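Local structure of major pilin backbone protein T-antigen, T13 (Streptococcus pyogenes, 6BBT) at residues A[24-35]-A[61-72]. The protein forms the backbone shaft of the pilus on the streptococcal surface, probably by end-to-end polymerisation of two-domain, isopeptide-containing pilin subunits. Residues are numbered along the deposited sequence; the frame is centred on the assembly and turned at random.
Sequences ILMPKTTFTFTI and TKAIVSYDNTDK
F33 and A63 form one of three antiparallel hydrogen-bonded pairs, with F31–V65 and T29–Y67, that zip strand 29-35 to strand 62-67. F33 N to A63 O, at 2.8 Å, is nearly straight (174°), whereas T29 N meets Y67 O from above its carbonyl plane as strand pairing ends.

Aromatic and apolar groups fill the face of F31, F33, V65 and Y67. The F31 and Y67 rings meet rim to rim, planes at 87°, with F31 CE2 3.6 Å from Y67 CD2. V65 CG2 reaches the edge of the F33 ring, 4.0 Å from F33 CZ. Bent at chi2 and chi3, M26 brings SD obliquely to Y67 CD1 (3.9 Å), a Met-aromatic contact.

Polar side chains fasten the loops beyond. N69 ND2 donates to M26 O at 2.7 Å, nearly in its own amide plane. A water accepts from M26 N and K72 NZ, and K72 NZ also binds N22 O.

The buried N69 amide has both its polar atoms paired, ND2 with M26 O and L187 O, and OD1 with E189 N, and so ties this antiparallel strand pair of the Spy0128-like domain to segment 187-189.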
loop_
_atom_site.group_PDB
_atom_site.type_symbol
_atom_site.label_atom_id
_atom_site.label_comp_id
_atom_site.label_asym_id
_atom_site.label_seq_id
_atom_site.Cartn_x
_atom_site.Cartn_y
_atom_site.Cartn_z
ATOM N N ILE A 24 -3.176 11.536 3.596
ATOM C CA ILE A 24 -2.305 10.523 3.005
ATOM C C ILE A 24 -3.015 9.892 1.814
ATOM O O ILE A 24 -4.243 9.623 1.852
ATOM C CB ILE A 24 -1.917 9.473 4.064
ATOM C CG1 ILE A 24 -0.993 10.147 5.100
ATOM C CG2 ILE A 24 -1.236 8.259 3.427
ATOM C CD1 ILE A 24 -0.679 9.287 6.296
ATOM N N LEU A 25 -2.260 9.677 0.745
ATOM C CA LEU A 25 -2.819 9.014 -0.456
ATOM C C LEU A 25 -2.831 7.494 -0.267
ATOM O O LEU A 25 -1.778 6.893 -0.113
ATOM C CB LEU A 25 -2.002 9.346 -1.699
ATOM C CG LEU A 25 -2.092 10.727 -2.302
ATOM C CD1 LEU A 25 -1.340 10.737 -3.635
ATOM C CD2 LEU A 25 -3.557 11.139 -2.477
ATOM N N MET A 26 -4.024 6.898 -0.282
ATOM C CA MET A 26 -4.162 5.422 -0.333
ATOM C C MET A 26 -3.479 4.906 -1.626
ATOM O O MET A 26 -3.713 5.480 -2.707
ATOM C CB MET A 26 -5.652 5.043 -0.354
ATOM C CG MET A 26 -5.960 3.541 -0.385
ATOM S SD MET A 26 -5.767 2.805 1.260
ATOM C CE MET A 26 -7.288 3.346 2.042
ATOM N N PRO A 27 -2.625 3.863 -1.527
ATOM C CA PRO A 27 -2.078 3.316 -2.767
ATOM C C PRO A 27 -3.146 2.703 -3.691
ATOM O O PRO A 27 -4.080 2.059 -3.225
ATOM C CB PRO A 27 -1.081 2.254 -2.289
ATOM C CG PRO A 27 -1.451 1.943 -0.881
ATOM C CD PRO A 27 -2.052 3.204 -0.330
ATOM N N LYS A 28 -2.988 2.909 -4.989
ATOM C CA LYS A 28 -3.799 2.207 -5.977
ATOM C C LYS A 28 -3.216 0.806 -6.183
ATOM O O LYS A 28 -2.174 0.646 -6.818
ATOM C CB LYS A 28 -3.889 2.974 -7.294
ATOM C CG LYS A 28 -4.891 2.348 -8.263
ATOM C CD LYS A 28 -4.846 2.943 -9.641
ATOM C CE LYS A 28 -5.608 2.052 -10.609
ATOM N NZ LYS A 28 -5.510 2.620 -11.967
ATOM N N THR A 29 -3.878 -0.204 -5.619
ATOM C CA THR A 29 -3.325 -1.558 -5.615
ATOM C C THR A 29 -4.416 -2.594 -5.366
ATOM O O THR A 29 -5.562 -2.238 -5.064
ATOM C CB THR A 29 -2.193 -1.695 -4.562
ATOM O OG1 THR A 29 -1.428 -2.885 -4.808
ATOM C CG2 THR A 29 -2.754 -1.708 -3.147
ATOM N N THR A 30 -4.071 -3.868 -5.519
ATOM C CA THR A 30 -5.035 -4.940 -5.232
ATOM C C THR A 30 -4.423 -5.838 -4.192
ATOM O O THR A 30 -3.202 -5.890 -4.047
ATOM C CB THR A 30 -5.393 -5.776 -6.474
ATOM O OG1 THR A 30 -4.202 -6.379 -6.972
ATOM C CG2 THR A 30 -5.997 -4.895 -7.543
ATOM N N PHE A 31 -5.273 -6.497 -3.431
ATOM C CA PHE A 31 -4.849 -7.601 -2.583
ATOM C C PHE A 31 -5.544 -8.859 -3.074
ATOM O O PHE A 31 -6.717 -8.829 -3.412
ATOM C CB PHE A 31 -5.192 -7.335 -1.117
ATOM C CG PHE A 31 -4.442 -6.187 -0.552
ATOM C CD1 PHE A 31 -3.197 -6.380 0.019
ATOM C CD2 PHE A 31 -4.928 -4.903 -0.675
ATOM C CE1 PHE A 31 -2.472 -5.320 0.517
ATOM C CE2 PHE A 31 -4.200 -3.819 -0.184
ATOM C CZ PHE A 31 -2.968 -4.032 0.411
ATOM N N THR A 32 -4.807 -9.962 -3.091
ATOM C CA THR A 32 -5.293 -11.215 -3.607
ATOM C C THR A 32 -5.287 -12.248 -2.493
ATOM O O THR A 32 -4.290 -12.424 -1.804
ATOM C CB THR A 32 -4.420 -11.671 -4.780
ATOM O OG1 THR A 32 -4.609 -10.759 -5.856
ATOM C CG2 THR A 32 -4.801 -13.080 -5.263
ATOM N N PHE A 33 -6.419 -12.920 -2.329
ATOM C CA PHE A 33 -6.534 -14.012 -1.382
ATOM C C PHE A 33 -6.589 -15.318 -2.177
ATOM O O PHE A 33 -7.175 -15.369 -3.261
ATOM C CB PHE A 33 -7.768 -13.806 -0.523
ATOM C CG PHE A 33 -7.913 -12.394 -0.092
ATOM C CD1 PHE A 33 -7.042 -11.872 0.836
ATOM C CD2 PHE A 33 -8.807 -11.549 -0.730
ATOM C CE1 PHE A 33 -7.109 -10.532 1.191
ATOM C CE2 PHE A 33 -8.897 -10.213 -0.364
ATOM C CZ PHE A 33 -8.037 -9.711 0.594
ATOM N N THR A 34 -5.938 -16.339 -1.637
ATOM C CA THR A 34 -5.819 -17.633 -2.274
ATOM C C THR A 34 -6.443 -18.658 -1.353
ATOM O O THR A 34 -6.271 -18.599 -0.138
ATOM C CB THR A 34 -4.351 -18.031 -2.478
ATOM O OG1 THR A 34 -3.656 -16.968 -3.119
ATOM C CG2 THR A 34 -4.254 -19.264 -3.360
ATOM N N ILE A 35 -7.134 -19.615 -1.954
ATOM C CA ILE A 35 -7.629 -20.787 -1.242
ATOM C C ILE A 35 -7.003 -22.011 -1.900
ATOM O O ILE A 35 -6.954 -22.102 -3.132
ATOM C CB ILE A 35 -9.176 -20.840 -1.202
ATOM C CG1 ILE A 35 -9.638 -21.980 -0.296
ATOM C CG2 ILE A 35 -9.794 -20.976 -2.582
ATOM C CD1 ILE A 35 -11.074 -21.838 0.122
ATOM N N THR A 61 -10.173 -20.113 -7.268
ATOM C CA THR A 61 -9.264 -20.193 -6.126
ATOM C C THR A 61 -8.616 -18.849 -5.720
ATOM O O THR A 61 -7.787 -18.826 -4.818
ATOM C CB THR A 61 -8.164 -21.239 -6.380
ATOM O OG1 THR A 61 -7.445 -20.902 -7.564
ATOM C CG2 THR A 61 -8.778 -22.643 -6.525
ATOM N N LYS A 62 -8.997 -17.764 -6.402
ATOM C CA LYS A 62 -8.515 -16.399 -6.136
ATOM C C LYS A 62 -9.711 -15.478 -5.894
ATOM O O LYS A 62 -10.709 -15.541 -6.614
ATOM C CB LYS A 62 -7.726 -15.843 -7.321
ATOM C CG LYS A 62 -6.601 -16.718 -7.850
ATOM C CD LYS A 62 -5.467 -16.863 -6.860
ATOM C CE LYS A 62 -4.238 -17.421 -7.560
ATOM N NZ LYS A 62 -3.100 -17.683 -6.638
ATOM N N ALA A 63 -9.604 -14.638 -4.860
ATOM C CA ALA A 63 -10.516 -13.527 -4.632
ATOM C C ALA A 63 -9.669 -12.238 -4.489
ATOM O O ALA A 63 -8.535 -12.280 -3.992
ATOM C CB ALA A 63 -11.336 -13.778 -3.389
ATOM N N ILE A 64 -10.194 -11.114 -4.964
ATOM C CA ILE A 64 -9.419 -9.872 -4.978
ATOM C C ILE A 64 -10.233 -8.697 -4.454
ATOM O O ILE A 64 -11.456 -8.667 -4.596
ATOM C CB ILE A 64 -8.868 -9.533 -6.392
ATOM C CG1 ILE A 64 -9.996 -9.156 -7.360
ATOM C CG2 ILE A 64 -8.068 -10.702 -6.961
ATOM C CD1 ILE A 64 -9.495 -8.711 -8.726
ATOM N N VAL A 65 -9.548 -7.740 -3.830
ATOM C CA VAL A 65 -10.151 -6.442 -3.500
ATOM C C VAL A 65 -9.175 -5.405 -4.050
ATOM O O VAL A 65 -7.978 -5.680 -4.183
ATOM C CB VAL A 65 -10.395 -6.190 -1.981
ATOM C CG1 VAL A 65 -11.437 -7.134 -1.397
ATOM C CG2 VAL A 65 -9.102 -6.240 -1.184
ATOM N N SER A 66 -9.707 -4.227 -4.355
ATOM C CA SER A 66 -8.948 -3.171 -5.008
ATOM C C SER A 66 -9.065 -1.913 -4.209
ATOM O O SER A 66 -10.162 -1.587 -3.745
ATOM C CB SER A 66 -9.523 -2.902 -6.400
ATOM O OG SER A 66 -9.383 -4.066 -7.174
ATOM N N TYR A 67 -7.939 -1.214 -4.064
ATOM C CA TYR A 67 -7.914 0.142 -3.517
ATOM C C TYR A 67 -7.485 1.142 -4.582
ATOM O O TYR A 67 -6.765 0.799 -5.509
ATOM C CB TYR A 67 -6.925 0.206 -2.356
ATOM C CG TYR A 67 -7.426 -0.496 -1.153
ATOM C CD1 TYR A 67 -8.217 0.170 -0.231
ATOM C CD2 TYR A 67 -7.135 -1.840 -0.928
ATOM C CE1 TYR A 67 -8.695 -0.467 0.901
ATOM C CE2 TYR A 67 -7.626 -2.503 0.194
ATOM C CZ TYR A 67 -8.407 -1.807 1.110
ATOM O OH TYR A 67 -8.891 -2.421 2.250
ATOM N N ASP A 68 -7.940 2.379 -4.481
ATOM C CA ASP A 68 -7.363 3.427 -5.311
ATOM C C ASP A 68 -7.178 4.707 -4.532
ATOM O O ASP A 68 -7.537 4.796 -3.349
ATOM C CB ASP A 68 -8.126 3.581 -6.637
ATOM C CG ASP A 68 -9.482 4.245 -6.491
ATOM O OD1 ASP A 68 -9.728 5.037 -5.548
ATOM O OD2 ASP A 68 -10.299 3.978 -7.390
ATOM N N ASN A 69 -6.570 5.677 -5.193
ATOM C CA ASN A 69 -6.165 6.927 -4.548
ATOM C C ASN A 69 -7.332 7.732 -3.960
ATOM O O ASN A 69 -7.122 8.547 -3.081
ATOM C CB ASN A 69 -5.415 7.825 -5.522
ATOM C CG ASN A 69 -4.094 7.230 -6.034
ATOM O OD1 ASN A 69 -3.679 7.580 -7.120
ATOM N ND2 ASN A 69 -3.459 6.331 -5.282
ATOM N N THR A 70 -8.545 7.527 -4.462
ATOM C CA THR A 70 -9.717 8.200 -3.912
ATOM C C THR A 70 -10.255 7.568 -2.622
ATOM O O THR A 70 -11.146 8.134 -1.988
ATOM C CB THR A 70 -10.881 8.258 -4.924
ATOM O OG1 THR A 70 -11.351 6.947 -5.212
ATOM C CG2 THR A 70 -10.477 8.954 -6.212
ATOM N N ASP A 71 -9.763 6.389 -2.242
ATOM C CA ASP A 71 -10.243 5.742 -1.023
ATOM C C ASP A 71 -9.695 6.454 0.212
ATOM O O ASP A 71 -8.483 6.637 0.362
ATOM C CB ASP A 71 -9.896 4.245 -1.000
ATOM C CG ASP A 71 -10.687 3.447 -2.030
ATOM O OD1 ASP A 71 -11.802 3.880 -2.414
ATOM O OD2 ASP A 71 -10.198 2.400 -2.490
ATOM N N LYS A 72 -10.620 6.900 1.055
ATOM C CA LYS A 72 -10.301 7.615 2.278
ATOM C C LYS A 72 -10.794 6.758 3.456
ATOM O O LYS A 72 -11.089 5.554 3.280
ATOM C CB LYS A 72 -10.931 9.024 2.262
ATOM C CG LYS A 72 -10.433 9.971 1.169
ATOM C CD LYS A 72 -8.974 10.343 1.431
ATOM C CE LYS A 72 -8.327 11.119 0.308
ATOM N NZ LYS A 72 -6.836 11.157 0.462
HETATM O O HOH W 1 -6.554 8.416 -0.470
#